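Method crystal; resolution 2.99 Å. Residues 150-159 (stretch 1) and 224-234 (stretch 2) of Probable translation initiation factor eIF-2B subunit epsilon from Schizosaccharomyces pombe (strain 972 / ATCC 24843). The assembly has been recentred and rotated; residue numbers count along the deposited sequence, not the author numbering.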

# COMPACT_ATOMS: atom_id res chain seq x y z
N ASP I 150 -23.87 57.56 -16.16
CA ASP I 150 -24.66 58.43 -15.29
C ASP I 150 -23.75 59.29 -14.42
O ASP I 150 -23.16 58.81 -13.45
CB ASP I 150 -25.60 57.60 -14.41
CG ASP I 150 -26.76 58.42 -13.87
OD1 ASP I 150 -26.59 59.64 -13.68
OD2 ASP I 150 -27.84 57.84 -13.65
N LYS I 151 -23.66 60.57 -14.76
CA LYS I 151 -22.82 61.51 -14.03
C LYS I 151 -23.51 62.00 -12.76
O LYS I 151 -22.93 62.74 -11.97
CB LYS I 151 -22.45 62.70 -14.92
CG LYS I 151 -21.87 62.30 -16.27
CD LYS I 151 -20.55 61.56 -16.12
CE LYS I 151 -20.03 61.07 -17.46
NZ LYS I 151 -18.74 60.35 -17.33
N ASN I 152 -24.76 61.58 -12.56
CA ASN I 152 -25.51 61.95 -11.37
C ASN I 152 -25.32 60.94 -10.24
O ASN I 152 -25.87 61.11 -9.15
CB ASN I 152 -26.99 62.11 -11.70
CG ASN I 152 -27.26 63.30 -12.61
OD1 ASN I 152 -26.62 64.34 -12.49
ND2 ASN I 152 -28.22 63.15 -13.52
N ALA I 153 -24.56 59.89 -10.51
CA ALA I 153 -24.15 58.96 -9.47
C ALA I 153 -22.99 59.56 -8.70
O ALA I 153 -21.85 59.55 -9.17
CB ALA I 153 -23.77 57.61 -10.07
N ILE I 154 -23.28 60.10 -7.53
CA ILE I 154 -22.32 60.94 -6.81
C ILE I 154 -21.35 60.17 -5.92
O ILE I 154 -20.14 60.38 -5.99
CB ILE I 154 -23.06 61.99 -5.95
CG1 ILE I 154 -23.89 62.90 -6.85
CG2 ILE I 154 -22.08 62.81 -5.14
CD1 ILE I 154 -23.09 63.50 -7.99
N MET I 155 -21.87 59.27 -5.09
CA MET I 155 -21.02 58.61 -4.11
C MET I 155 -21.37 57.13 -3.91
O MET I 155 -22.54 56.74 -3.92
CB MET I 155 -21.11 59.35 -2.77
CG MET I 155 -20.48 58.64 -1.58
SD MET I 155 -20.53 59.63 -0.08
CE MET I 155 -22.17 59.27 0.54
N THR I 156 -20.33 56.31 -3.75
CA THR I 156 -20.50 54.89 -3.44
C THR I 156 -20.12 54.62 -1.99
O THR I 156 -18.98 54.85 -1.58
CB THR I 156 -19.65 54.00 -4.36
OG1 THR I 156 -20.14 54.09 -5.70
CG2 THR I 156 -19.71 52.55 -3.90
N MET I 157 -21.08 54.13 -1.21
CA MET I 157 -20.84 53.86 0.21
C MET I 157 -20.38 52.43 0.45
O MET I 157 -21.14 51.48 0.24
CB MET I 157 -22.11 54.15 1.02
CG MET I 157 -22.55 55.60 1.00
SD MET I 157 -24.01 55.90 2.01
CE MET I 157 -25.26 55.03 1.07
N VAL I 158 -19.14 52.28 0.89
CA VAL I 158 -18.59 50.97 1.22
C VAL I 158 -19.06 50.52 2.60
O VAL I 158 -18.82 51.20 3.60
CB VAL I 158 -17.05 50.97 1.19
CG1 VAL I 158 -16.51 49.67 1.77
CG2 VAL I 158 -16.55 51.18 -0.23
N VAL I 159 -19.74 49.38 2.65
CA VAL I 159 -20.24 48.84 3.90
C VAL I 159 -19.81 47.39 4.09
O VAL I 159 -19.35 46.74 3.15
CB VAL I 159 -21.78 48.93 3.98
CG1 VAL I 159 -22.23 50.38 4.04
CG2 VAL I 159 -22.41 48.22 2.79
N ASP I 224 -16.14 56.19 2.03
CA ASP I 224 -16.95 56.62 0.90
C ASP I 224 -16.15 57.00 -0.34
O ASP I 224 -15.18 57.75 -0.26
CB ASP I 224 -17.84 57.80 1.32
CG ASP I 224 -18.84 57.41 2.39
OD1 ASP I 224 -19.42 56.31 2.30
OD2 ASP I 224 -19.05 58.21 3.33
N ILE I 225 -16.57 56.46 -1.48
CA ILE I 225 -16.02 56.84 -2.77
C ILE I 225 -16.83 57.99 -3.34
O ILE I 225 -18.03 57.84 -3.57
CB ILE I 225 -16.03 55.66 -3.77
CG1 ILE I 225 -15.54 54.38 -3.10
CG2 ILE I 225 -15.20 56.00 -5.00
CD1 ILE I 225 -14.09 54.41 -2.69
N CYS I 226 -16.19 59.13 -3.57
CA CYS I 226 -16.91 60.32 -4.00
C CYS I 226 -16.49 60.80 -5.38
O CYS I 226 -15.38 60.54 -5.82
CB CYS I 226 -16.72 61.45 -2.98
SG CYS I 226 -17.51 61.16 -1.39
N SER I 227 -17.39 61.50 -6.06
CA SER I 227 -17.14 62.01 -7.41
C SER I 227 -16.56 63.42 -7.38
O SER I 227 -16.33 63.99 -6.31
CB SER I 227 -18.42 61.98 -8.24
OG SER I 227 -19.46 62.70 -7.59
N ASN I 228 -16.34 63.99 -8.56
CA ASN I 228 -15.84 65.35 -8.70
C ASN I 228 -16.78 66.39 -8.11
O ASN I 228 -16.35 67.41 -7.59
CB ASN I 228 -15.57 65.68 -10.17
CG ASN I 228 -14.18 65.29 -10.62
OD1 ASN I 228 -13.20 65.49 -9.90
ND2 ASN I 228 -14.08 64.72 -11.82
N ASP I 229 -18.08 66.11 -8.21
CA ASP I 229 -19.11 67.08 -7.84
C ASP I 229 -19.14 67.42 -6.35
O ASP I 229 -19.54 68.52 -5.98
CB ASP I 229 -20.49 66.55 -8.26
CG ASP I 229 -20.59 66.30 -9.75
OD1 ASP I 229 -19.83 66.93 -10.52
OD2 ASP I 229 -21.43 65.47 -10.16
N VAL I 230 -18.71 66.48 -5.52
CA VAL I 230 -18.92 66.57 -4.07
C VAL I 230 -18.37 67.85 -3.41
O VAL I 230 -19.11 68.51 -2.67
CB VAL I 230 -18.31 65.34 -3.35
CG1 VAL I 230 -18.47 65.48 -1.84
CG2 VAL I 230 -18.98 64.07 -3.84
N PRO I 231 -17.09 68.21 -3.66
CA PRO I 231 -16.64 69.46 -3.01
C PRO I 231 -17.41 70.68 -3.53
O PRO I 231 -17.66 71.62 -2.77
CB PRO I 231 -15.16 69.54 -3.40
CG PRO I 231 -14.78 68.14 -3.75
CD PRO I 231 -16.00 67.57 -4.39
N ALA I 232 -17.78 70.65 -4.80
CA ALA I 232 -18.58 71.72 -5.39
C ALA I 232 -20.00 71.66 -4.85
O ALA I 232 -20.64 72.69 -4.62
CB ALA I 232 -18.58 71.61 -6.90
N LEU I 233 -20.50 70.44 -4.64
CA LEU I 233 -21.85 70.23 -4.13
C LEU I 233 -21.97 70.66 -2.67
O LEU I 233 -23.06 71.00 -2.20
CB LEU I 233 -22.25 68.76 -4.27
CG LEU I 233 -23.12 68.38 -5.47
CD1 LEU I 233 -22.66 69.07 -6.74
CD2 LEU I 233 -23.13 66.87 -5.66
N PHE I 234 -20.85 70.66 -1.95
CA PHE I 234 -20.85 71.04 -0.55
C PHE I 234 -20.69 72.55 -0.37
O PHE I 234 -21.00 73.09 0.69
CB PHE I 234 -19.75 70.29 0.21
CG PHE I 234 -20.23 69.04 0.88
CD1 PHE I 234 -20.35 67.86 0.17
CD2 PHE I 234 -20.58 69.04 2.22
CE1 PHE I 234 -20.80 66.70 0.79
CE2 PHE I 234 -21.02 67.89 2.85
CZ PHE I 234 -21.13 66.72 2.13

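Where one strand of an antiparallel pair gives way, through a short loop, to a helix, a single aliphatic residue on the other strand can pack against that helix. Ile154 illustrates the principle. It is buried, and more of its surface is covered by the opposing stretch than that of any other residue here. Its CA-to-CB bond points sideways, yet chi1 and chi2, both m, bring the end of the side chain nearer to the other stretch. Its CG2 lies 3.6 Å from CG2 of Val230, and its CD1 lies 4.1 Å from CD2 of Leu233, so Ile154 packs against both residues of the helix. The helix axis runs at 108° to the strand 153-159 and passes 9.5 Å from it at closest approach, a separation that leaves room for the side chains packed between them.

Apolar contacts continue along the paired strands, distributed by the alternation of a β-sheet. Met155, Met157, Asp224 and Cys226 project from one face, Thr156 and Ile225 from the other. On the first face the extended side chain of Met155, with chi1 and chi2 both t, carries SD to 3.6 Å from SG of Cys226 and to 3.5 Å from CB of Asp224; the thioether thus touches both a bridge partner and that partner's neighbour on the same face. On the face of Thr156 and Ile225 the side-chain contact between the stretches is longer: CB of Thr156 is 4.0 Å from CB of Ile225. Val158 adds a marginal contact, its CG2 4.4 Å from CG1 of Ile225.

The backbone pairing is consistent with this arrangement. The strand axes lie at 163° to one another, close to antiparallel, and Thr156 and Ile225 form the hydrogen-bonded pair. Thr156 N donates to Ile225 O at 2.8 Å, and Ile225 N returns a bond to Thr156 O at 2.9 Å; with angles at hydrogen of 156° and 163°, both are well directed. The flanking pairs, Met155 with Cys226 and Met157 with Asp224, are non-hydrogen-bonded. The carbonyl of Ile225 also receives a CA-H...O contact, with Met155 CA 3.1 Å from Ile225 O.

Beyond Cys226 the ladder ends with help from a side chain. Ser227 N donates to Ile154 O at 3.0 Å, but an angle of 123° makes this bond weak. The hydroxyl reinforces it: Ser227 OG, on a p rotamer, donates to the same Ile154 O at 2.9 Å. One carbonyl therefore accepts from both the backbone and the side chain of a single residue.

The polar edge lies past this point. Asp229 directs its CA-to-CB bond toward stretch 1, and its OD2 comes within 3.4 Å of Ile154 CD1 and 3.6 Å of Lys151 O, placing a carboxylate beside the apolar centre. Lys151 itself is exposed, and the end of its side chain leads away. Here a type I turn from Asp150 to Ala153 precedes the strand, steadied by Asn152 N donating to Asp150 OD1 at 2.9 Å.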